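PDB 2FML: MutT/nudix family protein from Enterococcus faecalis, which is of unknown function but, with a Nudix domain and an NrtR-like winged-helix domain, may bind or hydrolyse nucleoside diphosphate derivatives or regulate transcription. Local coordinates for residues A21-L24 / T25-Q29; F78-R81 / N82-T85; D87-L90 / R91-E95. All coordinates share one frame; numbering follows the deposited sequence.

Interaction 1 of 3, residues A21-L24 / T25-Q29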
loop_
_atom_site.group_PDB
_atom_site.type_symbol
_atom_site.label_atom_id
_atom_site.label_comp_id
_atom_site.label_asym_id
_atom_site.label_seq_id
_atom_site.Cartn_x
_atom_site.Cartn_y
_atom_site.Cartn_z
ATOM N N ALA A 21 -23.663 19.988 7.539
ATOM C CA ALA A 21 -25.078 20.304 7.629
ATOM C C ALA A 21 -25.763 20.640 6.339
ATOM O O ALA A 21 -26.190 19.737 5.622
ATOM C CB ALA A 21 -25.529 21.172 8.825
ATOM N N GLU A 22 -25.867 21.927 6.033
ATOM C CA GLU A 22 -26.676 22.296 4.892
ATOM C C GLU A 22 -25.992 21.983 3.599
ATOM O O GLU A 22 -26.697 21.573 2.637
ATOM C CB GLU A 22 -27.246 23.699 4.982
ATOM C CG GLU A 22 -26.290 24.810 5.170
ATOM C CD GLU A 22 -26.899 25.980 5.971
ATOM O OE1 GLU A 22 -27.541 25.703 7.013
ATOM O OE2 GLU A 22 -26.718 27.169 5.585
ATOM N N PHE A 23 -24.636 22.097 3.572
ATOM C CA PHE A 23 -23.836 21.718 2.393
ATOM C C PHE A 23 -24.396 20.388 1.959
ATOM O O PHE A 23 -24.645 20.177 0.785
ATOM C CB PHE A 23 -22.335 21.655 2.579
ATOM C CG PHE A 23 -21.678 21.035 1.396
ATOM C CD1 PHE A 23 -21.104 19.756 1.487
ATOM C CD2 PHE A 23 -21.719 21.684 0.122
ATOM C CE1 PHE A 23 -20.573 19.161 0.349
ATOM C CE2 PHE A 23 -21.143 21.080 -1.014
ATOM C CZ PHE A 23 -20.547 19.838 -0.888
ATOM N N LEU A 24 -24.508 19.431 2.864
ATOM C CA LEU A 24 -24.322 18.053 2.612
ATOM C C LEU A 24 -25.823 17.720 2.278
ATOM O O LEU A 24 -26.119 16.889 1.438
ATOM C CB LEU A 24 -23.972 17.303 3.878
ATOM C CG LEU A 24 -22.458 17.039 4.038
ATOM C CD1 LEU A 24 -22.309 16.119 5.239
ATOM C CD2 LEU A 24 -21.886 16.445 2.769
ATOM N N THR A 25 -26.785 18.408 2.934
ATOM C CA THR A 25 -28.225 18.224 2.643
ATOM C C THR A 25 -28.533 18.665 1.209
ATOM O O THR A 25 -29.265 17.966 0.464
ATOM C CB THR A 25 -29.202 18.926 3.683
ATOM O OG1 THR A 25 -29.086 18.308 4.974
ATOM C CG2 THR A 25 -30.733 18.835 3.249
ATOM N N TRP A 26 -27.977 19.814 0.839
ATOM C CA TRP A 26 -28.106 20.355 -0.512
ATOM C C TRP A 26 -27.390 19.428 -1.517
ATOM O O TRP A 26 -27.970 18.979 -2.514
ATOM C CB TRP A 26 -27.565 21.780 -0.576
ATOM C CG TRP A 26 -27.447 22.348 -2.016
ATOM C CD1 TRP A 26 -28.421 23.002 -2.720
ATOM C CD2 TRP A 26 -26.277 22.343 -2.863
ATOM N NE1 TRP A 26 -27.954 23.366 -3.946
ATOM C CE2 TRP A 26 -26.628 23.004 -4.052
ATOM C CE3 TRP A 26 -24.977 21.819 -2.734
ATOM C CZ2 TRP A 26 -25.727 23.156 -5.121
ATOM C CZ3 TRP A 26 -24.079 21.965 -3.807
ATOM C CH2 TRP A 26 -24.479 22.632 -4.990
ATOM N N TYR A 27 -26.181 19.049 -1.196
ATOM C CA TYR A 27 -25.371 18.259 -2.117
ATOM C C TYR A 27 -26.029 16.956 -2.576
ATOM O O TYR A 27 -25.989 16.643 -3.752
ATOM C CB TYR A 27 -23.952 17.965 -1.527
ATOM C CG TYR A 27 -23.081 17.205 -2.476
ATOM C CD1 TYR A 27 -22.251 17.887 -3.390
ATOM C CD2 TYR A 27 -23.117 15.807 -2.539
ATOM C CE1 TYR A 27 -21.395 17.185 -4.268
ATOM C CE2 TYR A 27 -22.299 15.110 -3.459
ATOM C CZ TYR A 27 -21.440 15.816 -4.311
ATOM O OH TYR A 27 -20.567 15.150 -5.205
ATOM N N HIS A 28 -26.612 16.194 -1.657
ATOM C CA HIS A 28 -27.198 14.880 -1.971
ATOM C C HIS A 28 -28.463 14.858 -2.814
ATOM O O HIS A 28 -28.894 13.769 -3.313
ATOM C CB HIS A 28 -27.312 14.029 -0.700
ATOM C CG HIS A 28 -25.963 13.546 -0.214
ATOM N ND1 HIS A 28 -25.385 13.980 0.956
ATOM C CD2 HIS A 28 -25.068 12.693 -0.773
ATOM C CE1 HIS A 28 -24.212 13.397 1.118
ATOM N NE2 HIS A 28 -23.994 12.617 0.075
ATOM N N GLN A 29 -29.033 16.049 -3.001
ATOM C CA GLN A 29 -30.209 16.262 -3.804
ATOM C C GLN A 29 -29.890 16.767 -5.225
ATOM O O GLN A 29 -30.782 16.885 -6.101
ATOM C CB GLN A 29 -31.168 17.207 -3.063
ATOM C CG GLN A 29 -31.870 16.460 -1.854
ATOM C CD GLN A 29 -32.674 15.171 -2.235
ATOM O OE1 GLN A 29 -32.150 14.054 -2.243
ATOM N NE2 GLN A 29 -33.957 15.348 -2.554
HETATM O O HOH W 1 -26.673 16.982 6.496
#

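Interaction 2 of 3, residues F78-R81 / N82-T85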
loop_
_atom_site.group_PDB
_atom_site.type_symbol
_atom_site.label_atom_id
_atom_site.label_comp_id
_atom_site.label_asym_id
_atom_site.label_seq_id
_atom_site.Cartn_x
_atom_site.Cartn_y
_atom_site.Cartn_z
ATOM N N PHE A 78 -15.595 -8.553 -4.755
ATOM C CA PHE A 78 -16.048 -7.176 -4.879
ATOM C C PHE A 78 -16.285 -6.537 -3.516
ATOM O O PHE A 78 -16.906 -7.108 -2.648
ATOM C CB PHE A 78 -17.306 -7.131 -5.780
ATOM C CG PHE A 78 -16.975 -7.347 -7.221
ATOM C CD1 PHE A 78 -16.653 -6.260 -8.053
ATOM C CD2 PHE A 78 -16.893 -8.632 -7.754
ATOM C CE1 PHE A 78 -16.263 -6.428 -9.434
ATOM C CE2 PHE A 78 -16.510 -8.826 -9.131
ATOM C CZ PHE A 78 -16.187 -7.693 -9.964
ATOM N N VAL A 79 -15.754 -5.338 -3.331
ATOM C CA VAL A 79 -16.122 -4.606 -2.147
ATOM C C VAL A 79 -17.469 -3.923 -2.302
ATOM O O VAL A 79 -17.733 -3.302 -3.329
ATOM C CB VAL A 79 -14.992 -3.725 -1.487
ATOM C CG1 VAL A 79 -13.507 -4.001 -1.955
ATOM C CG2 VAL A 79 -15.403 -2.296 -1.192
ATOM N N ASN A 80 -18.274 -4.009 -1.249
ATOM C CA ASN A 80 -19.581 -3.372 -1.186
ATOM C C ASN A 80 -19.425 -1.911 -0.710
ATOM O O ASN A 80 -18.561 -1.617 0.157
ATOM C CB ASN A 80 -20.426 -4.113 -0.126
ATOM C CG ASN A 80 -20.787 -5.573 -0.522
ATOM O OD1 ASN A 80 -21.142 -6.360 0.360
ATOM N ND2 ASN A 80 -20.767 -5.903 -1.803
ATOM N N ARG A 81 -20.284 -1.023 -1.238
ATOM C CA ARG A 81 -20.309 0.410 -0.844
ATOM C C ARG A 81 -20.228 0.750 0.684
ATOM O O ARG A 81 -19.601 1.742 1.079
ATOM C CB ARG A 81 -21.531 1.128 -1.465
ATOM C CG ARG A 81 -21.380 2.657 -1.505
ATOM C CD ARG A 81 -22.040 3.199 -0.307
ATOM N NE ARG A 81 -21.940 4.648 -0.173
ATOM C CZ ARG A 81 -20.949 5.320 0.406
ATOM N NH1 ARG A 81 -19.849 4.715 0.911
ATOM N NH2 ARG A 81 -21.073 6.636 0.448
ATOM N N ASN A 82 -20.862 -0.055 1.513
ATOM C CA ASN A 82 -20.863 0.189 2.951
ATOM C C ASN A 82 -19.708 -0.505 3.770
ATOM O O ASN A 82 -19.833 -0.680 4.980
ATOM C CB ASN A 82 -22.258 -0.169 3.532
ATOM C CG ASN A 82 -22.500 -1.707 3.581
ATOM O OD1 ASN A 82 -21.629 -2.503 3.152
ATOM N ND2 ASN A 82 -23.676 -2.133 4.107
ATOM N N GLU A 83 -18.611 -0.875 3.103
ATOM C CA GLU A 83 -17.530 -1.689 3.661
ATOM C C GLU A 83 -16.172 -1.057 3.269
ATOM O O GLU A 83 -15.997 -0.650 2.131
ATOM C CB GLU A 83 -17.441 -2.988 2.861
ATOM C CG GLU A 83 -18.191 -4.136 3.372
ATOM C CD GLU A 83 -17.817 -5.404 2.617
ATOM O OE1 GLU A 83 -17.591 -5.384 1.361
ATOM O OE2 GLU A 83 -17.784 -6.431 3.322
ATOM N N SER A 84 -15.199 -1.079 4.173
ATOM C CA SER A 84 -13.823 -0.728 3.818
ATOM C C SER A 84 -13.303 -1.970 3.158
ATOM O O SER A 84 -13.940 -3.036 3.262
ATOM C CB SER A 84 -13.024 -0.417 5.074
ATOM O OG SER A 84 -13.041 -1.566 5.872
ATOM N N THR A 85 -12.146 -1.837 2.493
ATOM C CA THR A 85 -11.492 -2.972 1.896
ATOM C C THR A 85 -11.072 -4.004 2.933
ATOM O O THR A 85 -11.127 -5.199 2.636
ATOM C CB THR A 85 -10.298 -2.600 0.979
ATOM O OG1 THR A 85 -9.282 -1.916 1.725
ATOM C CG2 THR A 85 -10.750 -1.775 -0.247
#

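Interaction 3 of 3, residues D87-L90 / R91-E95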
loop_
_atom_site.group_PDB
_atom_site.type_symbol
_atom_site.label_atom_id
_atom_site.label_comp_id
_atom_site.label_asym_id
_atom_site.label_seq_id
_atom_site.Cartn_x
_atom_site.Cartn_y
_atom_site.Cartn_z
ATOM N N ASP A 87 -12.672 -4.752 5.863
ATOM C CA ASP A 87 -13.920 -5.482 6.147
ATOM C C ASP A 87 -14.212 -6.491 5.020
ATOM O O ASP A 87 -14.554 -7.658 5.255
ATOM C CB ASP A 87 -15.075 -4.479 6.116
ATOM C CG ASP A 87 -15.129 -3.592 7.336
ATOM O OD1 ASP A 87 -14.462 -3.914 8.355
ATOM O OD2 ASP A 87 -15.900 -2.584 7.279
ATOM N N SER A 88 -14.077 -5.999 3.795
ATOM C CA SER A 88 -14.462 -6.757 2.622
ATOM C C SER A 88 -13.541 -8.015 2.448
ATOM O O SER A 88 -14.017 -9.148 2.143
ATOM C CB SER A 88 -14.445 -5.804 1.386
ATOM O OG SER A 88 -14.896 -6.476 0.214
ATOM N N VAL A 89 -12.240 -7.832 2.645
ATOM C CA VAL A 89 -11.304 -8.961 2.408
ATOM C C VAL A 89 -11.494 -10.071 3.443
ATOM O O VAL A 89 -11.377 -11.259 3.120
ATOM C CB VAL A 89 -9.807 -8.528 2.242
ATOM C CG1 VAL A 89 -9.142 -8.176 3.606
ATOM C CG2 VAL A 89 -9.043 -9.623 1.466
ATOM N N LEU A 90 -11.822 -9.678 4.672
ATOM C CA LEU A 90 -12.163 -10.622 5.703
ATOM C C LEU A 90 -13.461 -11.388 5.478
ATOM O O LEU A 90 -13.518 -12.561 5.779
ATOM C CB LEU A 90 -12.217 -9.942 7.090
ATOM C CG LEU A 90 -11.072 -9.096 7.686
ATOM C CD1 LEU A 90 -11.541 -8.604 9.094
ATOM C CD2 LEU A 90 -9.810 -9.839 7.738
ATOM N N ARG A 91 -14.491 -10.698 4.990
ATOM C CA ARG A 91 -15.783 -11.289 4.589
ATOM C C ARG A 91 -15.628 -12.251 3.376
ATOM O O ARG A 91 -16.151 -13.371 3.402
ATOM C CB ARG A 91 -16.707 -10.145 4.198
ATOM C CG ARG A 91 -18.210 -10.399 4.184
ATOM C CD ARG A 91 -18.816 -9.340 3.323
ATOM N NE ARG A 91 -18.853 -9.919 2.016
ATOM C CZ ARG A 91 -18.466 -9.406 0.871
ATOM N NH1 ARG A 91 -17.968 -8.193 0.714
ATOM N NH2 ARG A 91 -18.605 -10.184 -0.151
ATOM N N GLU A 92 -14.920 -11.818 2.339
ATOM C CA GLU A 92 -14.644 -12.655 1.141
ATOM C C GLU A 92 -13.811 -13.883 1.404
ATOM O O GLU A 92 -14.067 -14.934 0.833
ATOM C CB GLU A 92 -14.023 -11.844 0.023
ATOM C CG GLU A 92 -15.009 -10.871 -0.605
ATOM C CD GLU A 92 -16.081 -11.545 -1.514
ATOM O OE1 GLU A 92 -15.928 -12.717 -1.945
ATOM O OE2 GLU A 92 -17.070 -10.861 -1.841
ATOM N N THR A 93 -12.849 -13.767 2.309
ATOM C CA THR A 93 -12.001 -14.895 2.674
ATOM C C THR A 93 -12.819 -15.933 3.431
ATOM O O THR A 93 -12.735 -17.125 3.133
ATOM C CB THR A 93 -10.782 -14.445 3.504
ATOM O OG1 THR A 93 -10.041 -13.505 2.735
ATOM C CG2 THR A 93 -9.881 -15.665 3.993
ATOM N N LYS A 94 -13.625 -15.488 4.382
ATOM C CA LYS A 94 -14.543 -16.390 5.047
ATOM C C LYS A 94 -15.566 -17.051 4.108
ATOM O O LYS A 94 -15.752 -18.257 4.180
ATOM C CB LYS A 94 -15.237 -15.714 6.228
ATOM C CG LYS A 94 -15.890 -16.729 7.129
ATOM C CD LYS A 94 -16.803 -16.088 8.149
ATOM C CE LYS A 94 -17.626 -17.174 8.866
ATOM N NZ LYS A 94 -18.626 -16.471 9.724
ATOM N N GLU A 95 -16.221 -16.272 3.229
ATOM C CA GLU A 95 -17.293 -16.811 2.347
ATOM C C GLU A 95 -16.707 -17.843 1.400
ATOM O O GLU A 95 -17.353 -18.901 1.178
ATOM C CB GLU A 95 -18.008 -15.714 1.518
ATOM C CG GLU A 95 -18.366 -14.419 2.322
ATOM C CD GLU A 95 -19.613 -13.594 1.859
ATOM O OE1 GLU A 95 -19.617 -13.145 0.680
ATOM O OE2 GLU A 95 -20.530 -13.361 2.719
#

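Interaction 1 of 3, residues A21-L24 / T25-Q29
Ala21, Glu22 and Phe23 offer their carbonyl oxygens to the backbone nitrogens of Thr25, Trp26 and Tyr27, the i to i+4 bonding of one continuous alpha-helix. Trp26 N bonds to Glu22 O at 2.8 Å, and Tyr27 N reaches Phe23 O at 2.7 Å. One residue further on, Leu24 O takes two donors from the same residue: His28 N at 3.2 Å and, weakly, His28 ND1 at 3.0 Å. The second bond is bent to 132° at its hydrogen. Histidine suits this place because its ring nitrogen can fold back to a carbonyl one turn earlier while NE2 faces outward, where it makes a weak bond to Arg120 O of the second subunit.

Phe23 and Tyr27 run side by side, both with CG anti to the backbone N (chi1 170° and -178°). This sends both rings off the same side of the helix. Tyr27 CB sits over one face of the Phe23 ring, 4.1 Å from its centroid, in a CH-pi contact, and Tyr27 CD1 lies 3.6 Å from Phe23 CZ. Beside them Trp26 CZ3 meets Phe23 CE2 at an oblique angle. Threonine fits the polar flank: a water donates to Ala21 O at 2.9 Å and also bonds to Thr25 OG1.

The indole of Trp26 turns to helix 7-16, where it stacks on Tyr14 and its NE1 is hydrogen-bonded to Glu10 OE2, while Phe23, Leu24 and Tyr27 pack on His66, Pro119 and Arg120 of the second subunit, respectively. Helix 20-27 is thus amphipathic: Phe23 and Tyr27, one turn apart, form an aromatic face that docks on the other chain, and Trp26 packs the helix on helix 7-16, its partner in the N-terminal helical pair.

Interaction 2 of 3, residues F78-R81 / N82-T85
Asn80 and Glu83 close a type I beta turn from both ends, and here the contact is tight. Asn80 N donates to Glu83 OE1 at 3.0 Å in a nearly straight bond, 169° at the hydrogen, meeting that oxygen on its anti side, a little out of the carboxylate plane. In return Glu83 N reaches Asn80 O at 3.0 Å, but this bond is weak and bent. With CG beside its backbone N (chi1 -93°), the Glu83 chain heads back across the turn, and its extension beyond CG (chi2 -170°) gives the reach that also brings OE1 to 3.4 Å from Asn80 CB. Glutamate suits the position because its length lets one oxygen accept the N-H of Asn80 across the turn while the buried carboxylate takes further donors: Arg91 by a salt bridge and, weakly, Ser88 OG.

Val79 and Thr85 add an apolar touch. Val79 CG1 lies 3.9 Å from Thr85 CG2, and Val79 CG2 rests 3.8 Å from Glu83 O; Thr85 OG1 is held by Tyr128.

Asn82 makes the loose, solvent side. It is exposed and reaches back only as far as Asn80 CB, 3.8 Å from its OD1. Neighbouring Arg81 is engaged instead by the second subunit, where its NH1 bonds to Pro115 O, a suitable use for a long, flexible cation.

Next comes Ser84, the N-cap of helix 85-97, its OG bonded to Asp87 N. Strand end, turn, buried glutamate and capped helix together form the first half of the Nudix box, which the sequence also matches.

Interaction 3 of 3, residues D87-L90 / R91-E95
In the helix of the Nudix box, Thr93 faces Val89 one turn earlier and binds its carbonyl twice. Thr93 N meets Val89 O at 3.0 Å and Thr93 OG1 donates to the same oxygen at 2.6 Å, the two arriving from opposite faces of the carbonyl plane. The hydroxyl is aimed there because it lies beside the backbone N (chi1 -59°). Threonine suits a buried place: its polar atom is satisfied within the helix, leaving the methyl for the protein interior.

Around this pair the backbone keeps its regular helical bonds. Glu92 N bonds to Ser88 O at 2.8 Å, Arg91 N reaches Asp87 O at 3.1 Å, and Lys94 N reaches Leu90 O at 3.2 Å.

Arg91 folds back along the helix, its chain bent at chi3 (92°), so that one face of its guanidinium lies over Ser88 O and NH1 comes within 3.6 Å of Ser88 OG. Both of these atoms find their main partner in Glu83 OE1 of the preceding loop, NH1 by a salt bridge and OG by a weak hydrogen bond. Arg91 NH2 lies 3.2 Å from Glu95 OE1 in a salt bridge that runs in the guanidinium plane, though it meets the carboxylate from above; the placement of Glu95 is less certain. Glu92 is a further partner of NH2, at a modelled distance that is doubtfully short. Arg91, Glu92 and Glu95 belong to the Arg-Glu-X-X-Glu-Glu part of the box, whose glutamates bind divalent metal in active Nudix hydrolases; such a role here is only inferred.

Toward the sheet, Val89 packs on Val42 and Met44 of strand 39-50 and on Ile106 of strand 106-112, Leu90 on Ile106 and Ile101, and Thr93 on Met44.

In the fold
Interactions 2 and 3 are successive parts of one Nudix box, their centres about 10 Å apart. They join where Glu83 OE1 of the turn meets Arg91 NH1 of the helix at 2.9 Å, a salt bridge tying the loop to the helix whose glutamates bind metal in active relatives and perhaps here. A glycerol, probably from the crystallisation liquor, lies about 6 Å from the side chain of Phe78. Interactions 1 and 2 lie about 23 Å apart between centres and about 7 Å between nearest atoms, without touching; interaction 3 stands well apart from interaction 1, at about 33 Å and 19 Å. In the dimer, Tyr27 of the second subunit packs on Phe78, so one chain's N-terminal helix borders the other's Nudix loop.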